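Local atomic coordinates of esterase LipW (Mycobacterium marinum, PDB entry 3QH4), a protein that probably hydrolyses ester bonds as an alpha/beta-hydrolase of the Abhydrolase_3 family, with strict selectivity for its substrate. Residues Q269-L272 with S277-L280; G174-A179 with G246-L251; V187-L192 with G308-D313. One frame throughout, in Å; residues are numbered along the deposited sequence.

Along the chain, helix 167-181 opens contact 2 at residues 174-179, and strand 189-193 opens contact 3 at 187-192. Residues 246-251 then return to helix 167-181 and close contact 2, so contacts 2 and 3 cross. Contact 1 is a short-range closure, helix 261-273 (269-272) against strand 278-283 (277-280), and it nests within the larger loop that contact 3 closes at 308-313 of helix 298-315. All three reach one sheet, in which strands 189-193, 250-255 and 278-283 are successive parallel neighbours. Contacts 1 and 2 bring helices 261-273 and 167-181 to one face, while contact 3 brings helix 298-315 to the opposite face.

Contact 1 (Q269-L272 with S277-L280); sequences QRLL and STEL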
loop_
_atom_site.group_PDB
_atom_site.type_symbol
_atom_site.label_atom_id
_atom_site.label_comp_id
_atom_site.label_asym_id
_atom_site.label_seq_id
_atom_site.Cartn_x
_atom_site.Cartn_y
_atom_site.Cartn_z
ATOM N N GLN A 269 4.638 9.800 -14.837
ATOM C CA GLN A 269 5.188 10.720 -15.832
ATOM C C GLN A 269 5.543 12.045 -15.135
ATOM O O GLN A 269 6.584 12.634 -15.416
ATOM C CB GLN A 269 4.170 10.948 -16.955
ATOM C CG GLN A 269 4.503 12.132 -17.833
ATOM C CD GLN A 269 5.629 11.851 -18.782
ATOM O OE1 GLN A 269 6.817 12.187 -18.507
ATOM N NE2 GLN A 269 5.296 11.238 -19.913
ATOM N N ARG A 270 4.702 12.474 -14.198
ATOM C CA ARG A 270 4.977 13.718 -13.480
ATOM C C ARG A 270 6.195 13.599 -12.572
ATOM O O ARG A 270 6.982 14.534 -12.484
ATOM C CB ARG A 270 3.729 14.176 -12.725
ATOM C CG ARG A 270 2.623 14.528 -13.701
ATOM C CD ARG A 270 1.663 15.569 -13.114
ATOM N NE ARG A 270 1.090 15.152 -11.840
ATOM C CZ ARG A 270 1.206 15.832 -10.698
ATOM N NH1 ARG A 270 0.620 15.367 -9.614
ATOM N NH2 ARG A 270 1.881 16.988 -10.640
ATOM N N LEU A 271 6.361 12.451 -11.912
ATOM C CA LEU A 271 7.572 12.223 -11.108
ATOM C C LEU A 271 8.817 12.343 -11.991
ATOM O O LEU A 271 9.758 13.074 -11.670
ATOM C CB LEU A 271 7.539 10.853 -10.436
ATOM C CG LEU A 271 6.567 10.682 -9.251
ATOM C CD1 LEU A 271 6.509 9.185 -8.870
ATOM C CD2 LEU A 271 7.032 11.533 -8.038
ATOM N N LEU A 272 8.792 11.631 -13.109
ATOM C CA LEU A 272 9.901 11.681 -14.063
ATOM C C LEU A 272 10.155 13.110 -14.555
ATOM O O LEU A 272 11.312 13.561 -14.628
ATOM C CB LEU A 272 9.610 10.723 -15.224
ATOM C CG LEU A 272 9.688 9.272 -14.763
ATOM C CD1 LEU A 272 8.964 8.352 -15.790
ATOM C CD2 LEU A 272 11.156 8.833 -14.573
ATOM N N SER A 277 13.927 10.046 -9.691
ATOM C CA SER A 277 14.315 8.760 -10.290
ATOM C C SER A 277 13.169 7.784 -10.036
ATOM O O SER A 277 12.805 7.517 -8.889
ATOM C CB SER A 277 15.620 8.221 -9.710
ATOM O OG SER A 277 15.941 6.976 -10.320
ATOM N N THR A 278 12.601 7.262 -11.111
ATOM C CA THR A 278 11.373 6.460 -11.017
ATOM C C THR A 278 11.502 5.187 -11.836
ATOM O O THR A 278 11.883 5.215 -13.034
ATOM C CB THR A 278 10.149 7.291 -11.549
ATOM O OG1 THR A 278 10.078 8.512 -10.802
ATOM C CG2 THR A 278 8.809 6.534 -11.311
ATOM N N GLU A 279 11.193 4.073 -11.181
ATOM C CA GLU A 279 11.056 2.794 -11.888
ATOM C C GLU A 279 9.568 2.515 -11.950
ATOM O O GLU A 279 8.868 2.560 -10.926
ATOM C CB GLU A 279 11.814 1.693 -11.136
ATOM C CG GLU A 279 11.680 0.333 -11.831
ATOM C CD GLU A 279 12.777 -0.645 -11.451
ATOM O OE1 GLU A 279 13.185 -0.630 -10.286
ATOM O OE2 GLU A 279 13.237 -1.422 -12.326
ATOM N N LEU A 280 9.070 2.217 -13.147
ATOM C CA LEU A 280 7.638 2.016 -13.328
ATOM C C LEU A 280 7.408 0.684 -14.006
ATOM O O LEU A 280 8.097 0.363 -14.959
ATOM C CB LEU A 280 7.063 3.123 -14.227
ATOM C CG LEU A 280 5.693 2.887 -14.886
ATOM C CD1 LEU A 280 4.592 2.915 -13.812
ATOM C CD2 LEU A 280 5.446 3.952 -15.975
#
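Thr-278 meets two successive leucines near the end of helix 261-273, Leu-271 and Leu-272; its CB faces Leu-272 and its OG1 lies chiefly against Leu-271. The CB is packed on the terminal branch of Leu-272, 3.5 Å from CD2, and CG of Leu-272 follows at 3.8 Å from the same Thr-278 CB. The hydroxyl is set against Leu-271, with OG1 of Thr-278 3.5 Å from Leu-271 CB; these two side chains cross at about a right angle. With chi1 at -56°, OG1 lies beside the backbone N of Thr-278, which turns it to the leucines and sets CG2 anti to that N. In the next shell, Thr-278 OG1 donates a hydrogen bond to the carbonyl O of Val-276, which ties the start of the strand to the turn that leads into it. Leu-271, buried, continues inward onto Thr-250, whereas Leu-272 lies toward the surface. Strand 278-283 is the outermost on its side of the sheet, and the contact closes the second half of the beta-alpha-beta unit formed by strand 250-255, helix 261-273 and strand 278-283. Since the hydroxyl finds its polar partner within its own turn, what holds helix to strand here is van der Waals packing, and that internal bond would lessen the cost of placing an oxygen among aliphatic carbons.

Contact 2 (G174-A179 with G246-L251); sequences GLAHGA and GLPATL
Ala-176, Leu-247 and Pro-248 carry this contact, in which the turn before strand 250-255 rests on the side of helix 167-181. The methyl of Ala-176 points at the proline and meets the CG-CD edge of its ring, with Ala-176 CB 3.8 Å from Pro-248 CG and equally far from CD. Leu-247 reaches the helix backbone instead of a side chain: its CD2 methyl sits 3.7 Å from the carbonyl O of Ala-176, and Leu-247 CD2 is also 3.7 Å from CA of His-177. With CG beside its own backbone N (chi1 -67°), Leu-247 brings this one branch to the helix, while its side chain also packs on Tyr-267 and Leu-271 of helix 261-273. It thus bridges two helices on one face of the sheet. The carbonyl O of Pro-248 accepts a 2.9 Å hydrogen bond from Thr-250 OG1. The hydroxyl approaches at a C=O...O angle of 151°, tilted 17° from the carbonyl plane. This bond braces the turn just where the chain enters the sheet, and Gln-190 NE2 adds a weak one to the same oxygen. Helix 167-181 begins within a GxSxG sequence, consistent with a nucleophile elbow, and a helix that follows such an elbow and packs on one face of the parallel sheet is characteristic of the alpha/beta-hydrolase fold.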
loop_
_atom_site.group_PDB
_atom_site.type_symbol
_atom_site.label_atom_id
_atom_site.label_comp_id
_atom_site.label_asym_id
_atom_site.label_seq_id
_atom_site.Cartn_x
_atom_site.Cartn_y
_atom_site.Cartn_z
ATOM N N GLY A 174 2.097 10.234 1.245
ATOM C CA GLY A 174 2.020 11.352 2.207
ATOM C C GLY A 174 3.256 11.452 3.084
ATOM O O GLY A 174 3.787 12.547 3.321
ATOM N N LEU A 175 3.752 10.305 3.547
ATOM C CA LEU A 175 4.991 10.267 4.300
ATOM C C LEU A 175 6.147 10.766 3.423
ATOM O O LEU A 175 6.973 11.554 3.878
ATOM C CB LEU A 175 5.310 8.854 4.808
ATOM C CG LEU A 175 4.253 8.210 5.727
ATOM C CD1 LEU A 175 4.728 6.828 6.150
ATOM C CD2 LEU A 175 4.025 9.107 6.984
ATOM N N ALA A 176 6.203 10.308 2.172
ATOM C CA ALA A 176 7.259 10.788 1.260
ATOM C C ALA A 176 7.234 12.318 1.101
ATOM O O ALA A 176 8.299 12.954 1.053
ATOM C CB ALA A 176 7.133 10.124 -0.100
ATOM N N HIS A 177 6.034 12.892 1.004
ATOM C CA HIS A 177 5.909 14.354 0.882
ATOM C C HIS A 177 6.384 15.064 2.140
ATOM O O HIS A 177 7.077 16.076 2.041
ATOM C CB HIS A 177 4.485 14.810 0.571
ATOM C CG HIS A 177 4.252 16.253 0.905
ATOM N ND1 HIS A 177 4.873 17.282 0.225
ATOM C CD2 HIS A 177 3.508 16.838 1.876
ATOM C CE1 HIS A 177 4.511 18.438 0.757
ATOM N NE2 HIS A 177 3.670 18.197 1.746
ATOM N N GLY A 178 5.998 14.549 3.316
ATOM C CA GLY A 178 6.475 15.085 4.591
ATOM C C GLY A 178 7.989 15.056 4.730
ATOM O O GLY A 178 8.598 16.030 5.206
ATOM N N ALA A 179 8.620 13.962 4.310
ATOM C CA ALA A 179 10.074 13.915 4.300
ATOM C C ALA A 179 10.654 14.970 3.340
ATOM O O ALA A 179 11.621 15.668 3.713
ATOM C CB ALA A 179 10.592 12.492 3.941
ATOM N N GLY A 246 11.921 16.777 -5.786
ATOM C CA GLY A 246 12.496 16.523 -4.473
ATOM C C GLY A 246 11.919 15.345 -3.707
ATOM O O GLY A 246 12.426 15.002 -2.619
ATOM N N LEU A 247 10.865 14.732 -4.241
ATOM C CA LEU A 247 10.365 13.484 -3.654
ATOM C C LEU A 247 11.403 12.365 -3.801
ATOM O O LEU A 247 12.260 12.428 -4.704
ATOM C CB LEU A 247 9.032 13.080 -4.290
ATOM C CG LEU A 247 7.881 14.038 -3.969
ATOM C CD1 LEU A 247 6.619 13.642 -4.752
ATOM C CD2 LEU A 247 7.554 14.070 -2.446
ATOM N N PRO A 248 11.359 11.362 -2.898
ATOM C CA PRO A 248 12.318 10.258 -2.943
ATOM C C PRO A 248 12.177 9.426 -4.214
ATOM O O PRO A 248 11.071 9.321 -4.772
ATOM C CB PRO A 248 11.974 9.393 -1.722
ATOM C CG PRO A 248 10.821 10.029 -1.058
ATOM C CD PRO A 248 10.395 11.245 -1.787
ATOM N N ALA A 249 13.304 8.860 -4.643
ATOM C CA ALA A 249 13.320 7.819 -5.664
ATOM C C ALA A 249 12.180 6.822 -5.441
ATOM O O ALA A 249 11.845 6.481 -4.299
ATOM C CB ALA A 249 14.646 7.121 -5.652
ATOM N N THR A 250 11.573 6.386 -6.539
ATOM C CA THR A 250 10.279 5.695 -6.489
ATOM C C THR A 250 10.288 4.402 -7.309
ATOM O O THR A 250 10.923 4.363 -8.382
ATOM C CB THR A 250 9.197 6.644 -7.062
ATOM O OG1 THR A 250 9.112 7.802 -6.221
ATOM C CG2 THR A 250 7.787 5.972 -7.131
ATOM N N LEU A 251 9.618 3.361 -6.783
ATOM C CA LEU A 251 9.165 2.219 -7.587
ATOM C C LEU A 251 7.659 2.292 -7.550
ATOM O O LEU A 251 7.065 2.333 -6.467
ATOM C CB LEU A 251 9.621 0.875 -7.019
ATOM C CG LEU A 251 8.945 -0.322 -7.700
ATOM C CD1 LEU A 251 9.395 -0.490 -9.195
ATOM C CD2 LEU A 251 9.269 -1.607 -6.901
#

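Contact 3 (V187-L192 with G308-D313); sequences VIFQLL and GHALAD
Helix 298-315, the last helix of the chain, covers one face of the alpha/beta-hydrolase sheet, and here it packs on the interior strand 189-193. Two residues of the strand, Phe-189 and Leu-191, point toward it and meet Ala-310 and Leu-311. The short segments run almost antiparallel, at 171° between their directions, with axes 9.6 Å apart, a separation filled by side chains. Phe-189 has its CG anti to the backbone N (chi1 -161°), which carries the ring out from the sheet to the helix. There the far end of the ring touches the methyl of Ala-310, Phe-189 CZ lying 3.9 Å from Ala-310 CB. The carbonyl O of Ala-310 lies over one face of the same ring, 4.1 Å above its plane and displaced toward the rim. Leu-311 comes to the ring obliquely, its CD2 methyl 3.8 Å from Phe-189 CD2. In this fold the parallel strands are sandwiched between helices, and strand 189-193 has both faces occupied: Gln-190 and Leu-192 turn to helix 167-181, while Phe-189 and Leu-191 serve helix 298-315. Leu-311 is shared by both of the latter. Its branch point meets Leu-191, with Leu-191 CD1 3.9 Å from Leu-311 CG, and its other methyl follows, Leu-311 CD1 being 4.0 Å from Leu-191 CD1; these two leucines cross at about a right angle. Beyond the pair, Leu-311 also touches Ala-161 and Leu-191 touches Ala-163, both on the neighbouring strand 160-165 that leads to Ser-166, the nucleophile suggested by the GxSxG sequence. On the other flank, Leu-251 of strand 250-255 packs against Phe-189, Leu-191 and Ala-310, extending the apolar layer beneath the helix to a third strand.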
loop_
_atom_site.group_PDB
_atom_site.type_symbol
_atom_site.label_atom_id
_atom_site.label_comp_id
_atom_site.label_asym_id
_atom_site.label_seq_id
_atom_site.Cartn_x
_atom_site.Cartn_y
_atom_site.Cartn_z
ATOM N N VAL A 187 13.680 10.417 3.956
ATOM C CA VAL A 187 13.247 9.126 3.384
ATOM C C VAL A 187 13.982 8.943 2.059
ATOM O O VAL A 187 13.964 9.838 1.216
ATOM C CB VAL A 187 11.698 9.138 3.144
ATOM C CG1 VAL A 187 11.251 8.000 2.212
ATOM C CG2 VAL A 187 10.940 9.041 4.507
ATOM N N ILE A 188 14.640 7.796 1.875
ATOM C CA ILE A 188 15.469 7.610 0.702
ATOM C C ILE A 188 14.781 6.886 -0.453
ATOM O O ILE A 188 15.315 6.840 -1.573
ATOM C CB ILE A 188 16.806 6.904 1.015
ATOM C CG1 ILE A 188 16.582 5.448 1.461
ATOM C CG2 ILE A 188 17.612 7.748 2.058
ATOM C CD1 ILE A 188 17.890 4.638 1.533
ATOM N N PHE A 189 13.598 6.331 -0.200
ATOM C CA PHE A 189 12.931 5.601 -1.263
ATOM C C PHE A 189 11.464 5.468 -0.938
ATOM O O PHE A 189 11.115 5.328 0.245
ATOM C CB PHE A 189 13.523 4.196 -1.400
ATOM C CG PHE A 189 13.219 3.540 -2.726
ATOM C CD1 PHE A 189 14.002 3.824 -3.846
ATOM C CD2 PHE A 189 12.159 2.636 -2.847
ATOM C CE1 PHE A 189 13.730 3.207 -5.077
ATOM C CE2 PHE A 189 11.849 2.044 -4.082
ATOM C CZ PHE A 189 12.648 2.325 -5.202
ATOM N N GLN A 190 10.621 5.489 -1.971
ATOM C CA GLN A 190 9.190 5.181 -1.780
ATOM C C GLN A 190 8.759 4.082 -2.736
ATOM O O GLN A 190 9.013 4.143 -3.955
ATOM C CB GLN A 190 8.294 6.435 -1.937
ATOM C CG GLN A 190 8.334 7.127 -3.300
ATOM C CD GLN A 190 7.369 8.328 -3.381
ATOM O OE1 GLN A 190 6.248 8.306 -2.844
ATOM N NE2 GLN A 190 7.848 9.407 -3.991
ATOM N N LEU A 191 8.037 3.110 -2.198
ATOM C CA LEU A 191 7.590 1.971 -3.014
ATOM C C LEU A 191 6.068 1.974 -3.012
ATOM O O LEU A 191 5.436 1.828 -1.956
ATOM C CB LEU A 191 8.151 0.666 -2.419
ATOM C CG LEU A 191 7.841 -0.619 -3.187
ATOM C CD1 LEU A 191 9.016 -1.588 -3.032
ATOM C CD2 LEU A 191 6.540 -1.234 -2.660
ATOM N N LEU A 192 5.496 2.263 -4.175
ATOM C CA LEU A 192 4.042 2.472 -4.294
ATOM C C LEU A 192 3.478 1.364 -5.191
ATOM O O LEU A 192 3.590 1.415 -6.435
ATOM C CB LEU A 192 3.731 3.859 -4.876
ATOM C CG LEU A 192 4.418 5.057 -4.222
ATOM C CD1 LEU A 192 4.104 6.341 -4.979
ATOM C CD2 LEU A 192 3.993 5.215 -2.750
ATOM N N GLY A 308 11.803 -6.295 -4.276
ATOM C CA GLY A 308 12.987 -6.643 -3.469
ATOM C C GLY A 308 14.250 -6.012 -4.016
ATOM O O GLY A 308 15.045 -5.450 -3.267
ATOM N N HIS A 309 14.397 -6.049 -5.331
ATOM C CA HIS A 309 15.606 -5.535 -5.969
ATOM C C HIS A 309 15.644 -4.009 -5.872
ATOM O O HIS A 309 16.704 -3.437 -5.690
ATOM C CB HIS A 309 15.704 -6.029 -7.414
ATOM C CG HIS A 309 16.179 -7.450 -7.528
ATOM N ND1 HIS A 309 17.344 -7.896 -6.922
ATOM C CD2 HIS A 309 15.655 -8.523 -8.166
ATOM C CE1 HIS A 309 17.510 -9.181 -7.185
ATOM N NE2 HIS A 309 16.496 -9.589 -7.929
ATOM N N ALA A 310 14.480 -3.367 -5.961
ATOM C CA ALA A 310 14.400 -1.900 -5.937
ATOM C C ALA A 310 14.835 -1.382 -4.588
ATOM O O ALA A 310 15.685 -0.481 -4.495
ATOM C CB ALA A 310 12.975 -1.415 -6.263
ATOM N N LEU A 311 14.287 -1.984 -3.536
ATOM C CA LEU A 311 14.656 -1.617 -2.188
ATOM C C LEU A 311 16.084 -2.011 -1.899
ATOM O O LEU A 311 16.813 -1.237 -1.318
ATOM C CB LEU A 311 13.735 -2.289 -1.159
ATOM C CG LEU A 311 12.361 -1.670 -0.978
ATOM C CD1 LEU A 311 11.498 -2.576 -0.078
ATOM C CD2 LEU A 311 12.475 -0.212 -0.423
ATOM N N ALA A 312 16.500 -3.211 -2.317
ATOM C CA ALA A 312 17.870 -3.642 -1.984
ATOM C C ALA A 312 18.887 -2.696 -2.627
ATOM O O ALA A 312 19.920 -2.376 -2.028
ATOM C CB ALA A 312 18.117 -5.071 -2.430
ATOM N N ASP A 313 18.605 -2.251 -3.843
ATOM C CA ASP A 313 19.552 -1.332 -4.501
ATOM C C ASP A 313 19.608 0.014 -3.778
ATOM O O ASP A 313 20.666 0.658 -3.741
ATOM C CB ASP A 313 19.236 -1.144 -5.983
ATOM C CG ASP A 313 19.610 -2.373 -6.830
ATOM O OD1 ASP A 313 20.297 -3.296 -6.328
ATOM O OD2 ASP A 313 19.201 -2.418 -7.998
#